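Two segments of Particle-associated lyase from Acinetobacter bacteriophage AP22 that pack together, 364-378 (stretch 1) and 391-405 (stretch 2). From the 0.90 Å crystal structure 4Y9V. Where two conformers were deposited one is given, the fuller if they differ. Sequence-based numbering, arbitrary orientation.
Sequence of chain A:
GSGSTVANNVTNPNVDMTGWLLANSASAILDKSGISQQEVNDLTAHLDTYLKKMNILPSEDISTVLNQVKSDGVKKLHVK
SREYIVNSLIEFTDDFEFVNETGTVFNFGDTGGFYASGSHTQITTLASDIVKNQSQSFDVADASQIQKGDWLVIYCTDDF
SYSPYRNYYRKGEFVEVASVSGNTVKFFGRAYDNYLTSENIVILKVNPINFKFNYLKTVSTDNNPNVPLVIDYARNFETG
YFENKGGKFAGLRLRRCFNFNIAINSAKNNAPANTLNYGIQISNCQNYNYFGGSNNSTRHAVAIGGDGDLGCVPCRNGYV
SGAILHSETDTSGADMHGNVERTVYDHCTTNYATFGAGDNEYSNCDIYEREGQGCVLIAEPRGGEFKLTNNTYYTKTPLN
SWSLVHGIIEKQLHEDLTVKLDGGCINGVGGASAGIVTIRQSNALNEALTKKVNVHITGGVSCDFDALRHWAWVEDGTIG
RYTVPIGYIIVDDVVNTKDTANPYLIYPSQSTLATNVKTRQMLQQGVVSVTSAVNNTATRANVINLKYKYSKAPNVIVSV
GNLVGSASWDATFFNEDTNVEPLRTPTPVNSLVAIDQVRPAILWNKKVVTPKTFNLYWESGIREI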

# COMPACT_ATOMS: atom_id res chain seq x y z
N ASN A 364 -2.07 -7.33 0.42
CA ASN A 364 -1.01 -7.46 1.42
C ASN A 364 -1.52 -8.13 2.71
O ASN A 364 -0.97 -7.83 3.78
CB ASN A 364 -0.37 -6.10 1.73
CG ASN A 364 0.17 -5.47 0.46
OD1 ASN A 364 0.99 -6.05 -0.21
ND2 ASN A 364 -0.38 -4.29 0.16
N CYS A 365 -2.49 -8.99 2.59
CA CYS A 365 -3.09 -9.64 3.76
C CYS A 365 -2.56 -11.06 3.94
O CYS A 365 -2.21 -11.72 2.96
CB CYS A 365 -4.62 -9.74 3.62
SG CYS A 365 -5.50 -8.15 3.76
N ASP A 366 -2.60 -11.51 5.18
CA ASP A 366 -2.39 -12.90 5.56
C ASP A 366 -3.78 -13.52 5.71
O ASP A 366 -4.53 -13.09 6.59
CB ASP A 366 -1.63 -13.03 6.89
CG ASP A 366 -0.15 -12.76 6.80
OD1 ASP A 366 0.48 -12.76 7.86
OD2 ASP A 366 0.33 -12.63 5.65
N ILE A 367 -4.11 -14.47 4.84
CA ILE A 367 -5.45 -15.04 4.80
C ILE A 367 -5.35 -16.54 5.02
O ILE A 367 -4.78 -17.27 4.21
CB ILE A 367 -6.19 -14.74 3.48
CG1 ILE A 367 -6.18 -13.23 3.16
CG2 ILE A 367 -7.61 -15.30 3.56
CD1 ILE A 367 -6.76 -12.88 1.84
N TYR A 368 -5.91 -16.99 6.16
CA TYR A 368 -5.93 -18.39 6.51
C TYR A 368 -7.16 -19.10 5.92
O TYR A 368 -8.28 -18.59 5.96
CB TYR A 368 -5.94 -18.62 8.03
CG TYR A 368 -4.69 -18.12 8.70
CD1 TYR A 368 -3.51 -18.82 8.77
CD2 TYR A 368 -4.74 -16.88 9.29
CE1 TYR A 368 -2.35 -18.32 9.40
CE2 TYR A 368 -3.64 -16.35 9.91
CZ TYR A 368 -2.46 -17.07 9.95
OH TYR A 368 -1.37 -16.53 10.61
N GLU A 369 -6.94 -20.30 5.43
CA GLU A 369 -8.02 -21.10 4.89
C GLU A 369 -9.00 -21.46 5.99
O GLU A 369 -8.59 -21.82 7.11
CB GLU A 369 -7.43 -22.38 4.29
CG GLU A 369 -8.42 -23.13 3.42
CD GLU A 369 -7.98 -24.48 2.90
OE1 GLU A 369 -7.00 -25.05 3.42
OE2 GLU A 369 -8.70 -24.97 2.01
N ARG A 370 -10.30 -21.45 5.69
CA ARG A 370 -11.28 -21.98 6.64
C ARG A 370 -11.19 -23.51 6.69
O ARG A 370 -10.70 -24.18 5.75
CB ARG A 370 -12.71 -21.55 6.29
CG ARG A 370 -13.28 -22.14 4.99
CD ARG A 370 -14.77 -22.03 4.94
NE ARG A 370 -15.24 -22.67 3.71
CZ ARG A 370 -16.51 -22.79 3.34
NH1 ARG A 370 -17.48 -22.33 4.13
NH2 ARG A 370 -16.82 -23.34 2.20
N GLU A 371 -11.69 -24.10 7.77
CA GLU A 371 -11.74 -25.55 7.89
C GLU A 371 -12.53 -26.19 6.77
O GLU A 371 -12.19 -27.29 6.30
CB GLU A 371 -12.30 -25.97 9.25
CG GLU A 371 -11.45 -25.50 10.44
CD GLU A 371 -10.02 -25.99 10.36
OE1 GLU A 371 -9.80 -27.23 10.34
OE2 GLU A 371 -9.08 -25.20 10.23
N GLY A 372 -13.58 -25.50 6.32
CA GLY A 372 -14.46 -25.99 5.28
C GLY A 372 -13.95 -25.82 3.84
O GLY A 372 -14.74 -26.07 2.91
N GLN A 373 -12.70 -25.44 3.68
CA GLN A 373 -11.95 -25.26 2.43
C GLN A 373 -12.12 -23.85 1.86
O GLN A 373 -13.21 -23.28 1.82
CB GLN A 373 -12.28 -26.24 1.31
CG GLN A 373 -12.14 -27.71 1.72
CD GLN A 373 -12.07 -28.61 0.52
OE1 GLN A 373 -12.28 -28.19 -0.63
NE2 GLN A 373 -11.78 -29.89 0.76
N GLY A 374 -11.01 -23.35 1.33
CA GLY A 374 -10.96 -22.07 0.63
C GLY A 374 -10.55 -20.93 1.56
O GLY A 374 -10.74 -20.94 2.77
N CYS A 375 -9.98 -19.86 0.92
CA CYS A 375 -9.59 -18.65 1.61
C CYS A 375 -10.51 -17.46 1.40
O CYS A 375 -10.67 -16.66 2.33
CB CYS A 375 -8.18 -18.24 1.18
SG CYS A 375 -6.85 -19.30 1.87
N VAL A 376 -11.05 -17.28 0.19
CA VAL A 376 -11.80 -16.10 -0.16
C VAL A 376 -13.09 -16.53 -0.85
O VAL A 376 -13.04 -17.33 -1.81
CB VAL A 376 -10.98 -15.19 -1.13
CG1 VAL A 376 -11.78 -13.95 -1.50
CG2 VAL A 376 -9.65 -14.78 -0.50
N LEU A 377 -14.21 -16.00 -0.38
CA LEU A 377 -15.53 -16.34 -0.89
C LEU A 377 -16.21 -15.12 -1.49
O LEU A 377 -16.30 -14.07 -0.86
CB LEU A 377 -16.39 -16.86 0.26
CG LEU A 377 -17.81 -17.33 -0.15
CD1 LEU A 377 -17.76 -18.55 -1.02
CD2 LEU A 377 -18.61 -17.57 1.13
N ILE A 378 -16.73 -15.30 -2.70
CA ILE A 378 -17.58 -14.33 -3.40
C ILE A 378 -18.98 -14.95 -3.46
O ILE A 378 -19.27 -15.75 -4.33
CB ILE A 378 -17.02 -14.00 -4.78
CG1 ILE A 378 -15.61 -13.51 -4.77
CG2 ILE A 378 -17.93 -12.99 -5.48
CD1 ILE A 378 -14.93 -13.42 -6.12
N ASN A 391 -1.36 -10.91 -1.58
CA ASN A 391 -1.67 -11.57 -0.32
C ASN A 391 -0.81 -12.83 -0.14
O ASN A 391 -0.30 -13.39 -1.10
CB ASN A 391 -3.15 -11.97 -0.28
CG ASN A 391 -4.06 -10.77 -0.41
OD1 ASN A 391 -3.93 -9.76 0.28
ND2 ASN A 391 -5.03 -10.87 -1.34
N THR A 392 -0.75 -13.27 1.12
CA THR A 392 -0.18 -14.56 1.48
C THR A 392 -1.34 -15.44 1.98
O THR A 392 -2.07 -15.03 2.87
CB THR A 392 0.90 -14.41 2.54
OG1 THR A 392 1.92 -13.56 2.00
CG2 THR A 392 1.50 -15.75 2.88
N TYR A 393 -1.47 -16.60 1.38
CA TYR A 393 -2.57 -17.52 1.67
C TYR A 393 -2.00 -18.75 2.35
O TYR A 393 -1.01 -19.32 1.87
CB TYR A 393 -3.29 -17.94 0.38
CG TYR A 393 -3.71 -16.79 -0.51
CD1 TYR A 393 -2.81 -16.22 -1.40
CD2 TYR A 393 -5.01 -16.27 -0.47
CE1 TYR A 393 -3.17 -15.17 -2.24
CE2 TYR A 393 -5.37 -15.21 -1.29
CZ TYR A 393 -4.45 -14.67 -2.17
OH TYR A 393 -4.83 -13.58 -2.94
N TYR A 394 -2.62 -19.17 3.44
CA TYR A 394 -2.15 -20.36 4.19
C TYR A 394 -3.21 -21.41 4.10
O TYR A 394 -4.30 -21.22 4.69
CB TYR A 394 -1.88 -19.95 5.64
CG TYR A 394 -0.71 -19.01 5.82
CD1 TYR A 394 0.57 -19.54 5.73
CD2 TYR A 394 -0.82 -17.65 5.99
CE1 TYR A 394 1.70 -18.74 5.88
CE2 TYR A 394 0.30 -16.85 6.12
CZ TYR A 394 1.56 -17.40 6.06
OH TYR A 394 2.67 -16.59 6.17
N THR A 395 -2.99 -22.50 3.38
CA THR A 395 -3.95 -23.55 3.15
C THR A 395 -3.43 -24.88 3.64
O THR A 395 -2.22 -25.10 3.77
CB THR A 395 -4.39 -23.69 1.67
OG1 THR A 395 -3.34 -24.32 0.90
CG2 THR A 395 -4.74 -22.35 1.06
N LYS A 396 -4.39 -25.80 3.87
CA LYS A 396 -4.08 -27.16 4.29
C LYS A 396 -5.04 -28.20 3.70
O LYS A 396 -4.68 -29.37 3.78
CB LYS A 396 -4.00 -27.27 5.80
CG LYS A 396 -5.29 -26.95 6.52
CD LYS A 396 -5.12 -27.44 7.97
CE LYS A 396 -6.23 -26.94 8.83
NZ LYS A 396 -7.57 -27.35 8.31
N THR A 397 -6.15 -27.85 3.15
CA THR A 397 -7.07 -28.84 2.60
C THR A 397 -6.71 -29.14 1.14
O THR A 397 -5.91 -28.45 0.52
CB THR A 397 -8.54 -28.42 2.67
OG1 THR A 397 -8.86 -27.57 1.56
CG2 THR A 397 -8.91 -27.84 4.01
N PRO A 398 -7.36 -30.14 0.53
CA PRO A 398 -7.13 -30.42 -0.88
C PRO A 398 -7.76 -29.41 -1.82
O PRO A 398 -7.51 -29.50 -3.04
CB PRO A 398 -7.74 -31.83 -1.11
CG PRO A 398 -7.80 -32.42 0.29
CD PRO A 398 -8.15 -31.22 1.15
N LEU A 399 -8.59 -28.48 -1.34
CA LEU A 399 -9.17 -27.43 -2.18
C LEU A 399 -9.95 -28.01 -3.36
O LEU A 399 -10.07 -27.39 -4.42
CB LEU A 399 -8.13 -26.41 -2.63
CG LEU A 399 -7.54 -25.57 -1.47
CD1 LEU A 399 -6.14 -25.09 -1.83
CD2 LEU A 399 -8.44 -24.41 -1.15
N ASN A 400 -10.54 -29.17 -3.14
CA ASN A 400 -11.32 -29.86 -4.18
C ASN A 400 -12.77 -29.45 -4.22
O ASN A 400 -13.38 -29.47 -5.28
CB ASN A 400 -11.23 -31.39 -3.98
CG ASN A 400 -11.82 -31.85 -2.68
OD1 ASN A 400 -11.31 -31.48 -1.63
ND2 ASN A 400 -12.87 -32.63 -2.74
N SER A 401 -13.32 -29.06 -3.06
CA SER A 401 -14.73 -28.67 -3.00
C SER A 401 -14.87 -27.16 -3.08
O SER A 401 -15.84 -26.66 -3.69
CB SER A 401 -15.36 -29.26 -1.74
OG SER A 401 -16.72 -28.89 -1.73
N TRP A 402 -13.96 -26.39 -2.49
CA TRP A 402 -13.91 -24.97 -2.65
C TRP A 402 -12.47 -24.61 -3.02
O TRP A 402 -11.52 -25.07 -2.39
CB TRP A 402 -14.32 -24.21 -1.35
CG TRP A 402 -15.72 -24.54 -0.96
CD1 TRP A 402 -16.15 -25.58 -0.18
CD2 TRP A 402 -16.90 -23.84 -1.38
NE1 TRP A 402 -17.52 -25.58 -0.10
CE2 TRP A 402 -18.01 -24.52 -0.82
CE3 TRP A 402 -17.11 -22.71 -2.17
CZ2 TRP A 402 -19.31 -24.10 -1.05
CZ3 TRP A 402 -18.42 -22.29 -2.39
CH2 TRP A 402 -19.49 -22.99 -1.83
N SER A 403 -12.33 -23.80 -4.07
CA SER A 403 -11.03 -23.33 -4.51
C SER A 403 -10.49 -22.24 -3.57
O SER A 403 -11.18 -21.75 -2.69
CB SER A 403 -11.14 -22.80 -5.92
OG SER A 403 -11.31 -23.83 -6.87
N LEU A 404 -9.23 -21.88 -3.79
CA LEU A 404 -8.62 -20.82 -2.97
C LEU A 404 -9.53 -19.57 -2.93
O LEU A 404 -9.77 -19.01 -1.85
CB LEU A 404 -7.24 -20.46 -3.52
CG LEU A 404 -6.46 -19.48 -2.63
CD1 LEU A 404 -5.88 -20.18 -1.45
CD2 LEU A 404 -5.36 -18.79 -3.47
N VAL A 405 -9.95 -19.17 -4.11
CA VAL A 405 -10.84 -18.04 -4.35
C VAL A 405 -12.03 -18.63 -5.12
O VAL A 405 -11.83 -19.20 -6.18
CB VAL A 405 -10.13 -16.97 -5.20
CG1 VAL A 405 -11.07 -15.79 -5.43
CG2 VAL A 405 -8.81 -16.54 -4.57
O HOH W 1 2.94 -13.86 6.02
O HOH W 2 -8.14 -25.38 6.38
O HOH W 3 -12.91 -20.09 -1.24

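Parallel strands paired side by side in a β-sheet illustrate a general principle: where the main chains run in register they bond each other directly, and where they leave it, side chains can supply partners. In this phage lyase, the two stretches bury 1232 Å² between them, and both modes appear within fifteen residues.

The pairing begins with a side chain standing in for backbone. The end of the Asn-391 side chain comes close to stretch 1, and Cys-365 N donates to Asn-391 OD1 at 2.8 Å. From there the main chains take over. Thr-392 N reaches Cys-365 O at 2.8 Å, Ile-367 N reaches Thr-392 O at 2.9 Å, Tyr-394 N reaches Ile-367 O at 3.0 Å, and Glu-369 N closes the ladder on Tyr-394 O at 2.9 Å. This alternation is the signature of a parallel sheet: Ile-367 bonds through both its N and its O, to the residues flanking its register partner, Tyr-393. The strand axes approach to 4.8 Å and their N-to-C directions differ by 23°.

Registered residues bring their side chains to the same face. Asp-366, Tyr-368, Thr-392 and Tyr-394 share one face, where the two tyrosine rings lie nearly parallel but slid apart, centroids 5.3 Å apart, so they barely overlap. A water joins Asp-366 OD2 (2.9 Å) to Tyr-394 OH (2.7 Å). On the other face, Ile-367 CD1 packs 4.1 Å from Tyr-393 CE2.

After Tyr-368 the ladder gives way to a loop organised by Glu-369. Its buried carboxylate is matched by donors: Glu-369 OE1 accepts from Lys-396 N at 2.8 Å and Thr-397 N at 2.9 Å, while Glu-369 OE2 accepts from Thr-397 OG1 at 2.6 Å and, within its own stretch, from Gly-374 N at 2.9 Å. One side chain thus pins both loops.

Arg-370 opens a type I turn ending at Gln-373. Arg-370 NE donates to Gln-373 O at 2.8 Å, and the guanidinium lies over the face of Trp-402; Arg-370 CZ lies 4.5 Å from the centroid of the five-membered ring, a cation-π contact. Next in sequence, the exposed Glu-371 forms a salt bridge through its OE1 with Lys-396 NZ at 3.0 Å.

Gln-373 repeats the lesson of Glu-369 without charge. Gln-373 OE1 accepts from Ser-401 N at 2.8 Å and Trp-402 N at 3.1 Å, and Gln-373 NE2 donates to Asn-400 OD1 at 2.9 Å, so both ends of the amide are used. Gly-374 follows with backbone angles that call for glycine; a CB there would also clash with Ser-403 O.

Backbone pairing then resumes. Leu-404 O receives both Cys-375 N (2.9 Å) and Val-376 N (3.0 Å), and Val-376 sits in parallel register with Val-405. The apolar contacts return too: Cys-375 SG lies 3.6 Å from Leu-404 CD1, Val-376 CB 4.3 Å from Val-405 CG2, and Leu-377 CD1 4.0 Å from Trp-402 CZ3.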